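Local coordinates for protein homoserine dehydrogenase (PDB 4PG7) that catalyses the reversible NAD(P)-dependent interconversion of L-aspartate semialdehyde and L-homoserine in the aspartate pathway of amino acid biosynthesis, at residues Arg224-Val227 against Ile228-Leu232. Sequence-based numbering, arbitrary orientation.
Sequences RKVV and ITSYL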
ATOM      1  N   ARG A 224     -20.155   0.015   4.189  1.00 30.86           N
ATOM      2  CA  ARG A 224     -20.145  -0.860   3.007  1.00 31.92           C
ATOM      3  C   ARG A 224     -18.731  -1.328   2.678  1.00 30.01           C
ATOM      4  O   ARG A 224     -18.512  -2.498   2.399  1.00 31.46           O
ATOM      5  CB  ARG A 224     -20.798  -0.168   1.806  1.00 34.18           C
ATOM      6  CG  ARG A 224     -22.298   0.046   1.992  1.00 37.04           C
ATOM      7  CD  ARG A 224     -22.988   0.499   0.712  1.00 39.59           C
ATOM      8  NE  ARG A 224     -22.348   1.696   0.181  1.00 41.96           N
ATOM      9  CZ  ARG A 224     -22.811   2.941   0.279  1.00 43.85           C
ATOM     10  NH1 ARG A 224     -23.961   3.196   0.893  1.00 46.95           N
ATOM     11  NH2 ARG A 224     -22.111   3.943  -0.251  1.00 43.53           N
ATOM     12  N   LYS A 225     -17.762  -0.429   2.736  1.00 30.67           N
ATOM     13  CA  LYS A 225     -16.379  -0.804   2.456  1.00 31.13           C
ATOM     14  C   LYS A 225     -15.792  -1.731   3.501  1.00 30.15           C
ATOM     15  O   LYS A 225     -14.929  -2.553   3.181  1.00 30.95           O
ATOM     16  CB  LYS A 225     -15.503   0.438   2.261  1.00 32.81           C
ATOM     17  CG  LYS A 225     -15.803   1.131   0.932  1.00 33.52           C
ATOM     18  CD  LYS A 225     -15.180   2.508   0.861  1.00 34.01           C
ATOM     19  CE  LYS A 225     -15.551   3.231  -0.443  1.00 34.32           C
ATOM     20  NZ  LYS A 225     -15.415   4.697  -0.235  1.00 36.97           N
ATOM     21  N   VAL A 226     -16.246  -1.607   4.747  1.00 28.52           N
ATOM     22  CA  VAL A 226     -15.868  -2.550   5.791  1.00 27.64           C
ATOM     23  C   VAL A 226     -16.419  -3.951   5.519  1.00 28.40           C
ATOM     24  O   VAL A 226     -15.722  -4.939   5.750  1.00 29.31           O
ATOM     25  CB  VAL A 226     -16.349  -2.070   7.169  1.00 27.89           C
ATOM     26  CG1 VAL A 226     -16.253  -3.186   8.197  1.00 28.21           C
ATOM     27  CG2 VAL A 226     -15.518  -0.879   7.601  1.00 27.48           C
ATOM     28  N   VAL A 227     -17.663  -4.048   5.060  1.00 29.59           N
ATOM     29  CA  VAL A 227     -18.207  -5.346   4.632  1.00 31.97           C
ATOM     30  C   VAL A 227     -17.330  -5.954   3.536  1.00 32.14           C
ATOM     31  O   VAL A 227     -16.933  -7.114   3.606  1.00 33.21           O
ATOM     32  CB  VAL A 227     -19.646  -5.236   4.107  1.00 32.94           C
ATOM     33  CG1 VAL A 227     -20.110  -6.579   3.547  1.00 34.92           C
ATOM     34  CG2 VAL A 227     -20.594  -4.777   5.199  1.00 33.94           C
ATOM     35  N   ILE A 228     -17.015  -5.159   2.528  1.00 32.49           N
ATOM     36  CA  ILE A 228     -16.204  -5.627   1.411  1.00 34.28           C
ATOM     37  C   ILE A 228     -14.792  -5.991   1.859  1.00 34.95           C
ATOM     38  O   ILE A 228     -14.277  -7.053   1.510  1.00 35.63           O
ATOM     39  CB  ILE A 228     -16.117  -4.575   0.284  1.00 35.19           C
ATOM     40  CG1 ILE A 228     -17.497  -4.277  -0.328  1.00 36.67           C
ATOM     41  CG2 ILE A 228     -15.170  -5.035  -0.817  1.00 37.45           C
ATOM     42  CD1 ILE A 228     -18.178  -5.482  -0.949  1.00 38.10           C
ATOM     43  N   THR A 229     -14.156  -5.104   2.612  1.00 34.13           N
ATOM     44  CA  THR A 229     -12.814  -5.350   3.091  1.00 33.69           C
ATOM     45  C   THR A 229     -12.740  -6.620   3.972  1.00 36.20           C
ATOM     46  O   THR A 229     -11.757  -7.368   3.895  1.00 35.13           O
ATOM     47  CB  THR A 229     -12.254  -4.123   3.806  1.00 34.04           C
ATOM     48  OG1 THR A 229     -12.289  -3.012   2.902  1.00 32.91           O
ATOM     49  CG2 THR A 229     -10.824  -4.348   4.259  1.00 33.46           C
ATOM     50  N   SER A 230     -13.779  -6.870   4.761  1.00 36.73           N
ATOM     51  CA  SER A 230     -13.853  -8.074   5.592  1.00 38.12           C
ATOM     52  C   SER A 230     -13.954  -9.336   4.736  1.00 41.06           C
ATOM     53  O   SER A 230     -13.353 -10.373   5.048  1.00 38.73           O
ATOM     54  CB  SER A 230     -15.068  -8.013   6.525  1.00 36.60           C
ATOM     55  OG  SER A 230     -14.948  -6.958   7.463  1.00 34.60           O
ATOM     56  N   TYR A 231     -14.721  -9.246   3.660  1.00 42.19           N
ATOM     57  CA  TYR A 231     -14.850 -10.358   2.719  1.00 42.99           C
ATOM     58  C   TYR A 231     -13.515 -10.681   2.029  1.00 43.00           C
ATOM     59  O   TYR A 231     -13.113 -11.831   1.964  1.00 42.40           O
ATOM     60  CB  TYR A 231     -15.924 -10.049   1.680  1.00 42.65           C
ATOM     61  CG  TYR A 231     -16.149 -11.191   0.717  1.00 46.38           C
ATOM     62  CD1 TYR A 231     -16.568 -12.432   1.177  1.00 46.42           C
ATOM     63  CD2 TYR A 231     -15.924 -11.031  -0.649  1.00 46.50           C
ATOM     64  CE1 TYR A 231     -16.755 -13.489   0.300  1.00 51.57           C
ATOM     65  CE2 TYR A 231     -16.123 -12.079  -1.537  1.00 50.30           C
ATOM     66  CZ  TYR A 231     -16.537 -13.302  -1.055  1.00 50.19           C
ATOM     67  OH  TYR A 231     -16.723 -14.327  -1.939  1.00 56.16           O
ATOM     68  N   LEU A 232     -12.824  -9.650   1.557  1.00 42.32           N
ATOM     69  CA  LEU A 232     -11.536  -9.816   0.924  1.00 43.07           C
ATOM     70  C   LEU A 232     -10.429 -10.222   1.904  1.00 45.01           C
ATOM     71  O   LEU A 232      -9.593 -11.039   1.553  1.00 45.88           O
ATOM     72  CB  LEU A 232     -11.135  -8.533   0.193  1.00 42.66           C
ATOM     73  CG  LEU A 232     -12.063  -8.149  -0.965  1.00 44.76           C
ATOM     74  CD1 LEU A 232     -11.662  -6.807  -1.546  1.00 43.52           C
ATOM     75  CD2 LEU A 232     -12.059  -9.220  -2.053  1.00 48.13           C
TER
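Between R224 and Y231 the backbone makes an unbroken run of i to i+4 hydrogen bonds inside helix 220-234, from I228 N to R224 O (3.1 Å), T229 N to K225 O, S230 N to V226 O and Y231 N to V227 O. Two neighbouring hydroxyls double the middle pair. T229 OG1 donates to K225 O at 2.7 Å, while T229 N reaches the same oxygen from the opposite face of the carbonyl plane. One residue on, S230 repeats the pattern: its OG donates a hydrogen bond to V226 O at 2.8 Å and its N bonds that oxygen at 2.9 Å, again from the two faces. Both hydroxyls are brought back over the preceding turn because OG1 and OG stand anti to their own carbonyl carbons (chi1 -57° in T229, -65° in S230), and S230 in this way satisfies its hydroxyl within a buried setting. Beside this bond V226 CG1 lies 4.1 Å from S230 OG, and on another side of the helix I228 CG1 rests 3.4 Å from R224 O. The charged ends lead elsewhere, R224 to a salt bridge with D215 and K225 to one with D221, whereas Y231 OH hydrogen-bonds E136. V226, T229 and S230 meet F174 of strand 171-177, and V227, I228 and Y231 pack on helix 129-141. Serine and threonine side chains that bond the carbonyl four residues earlier are a familiar feature of α-helices; here the S230 bond satisfies a hydroxyl on the buried side of helix 220-234, which lies between the mixed β-sheet and helix 129-141 of the family's NAD-binding region.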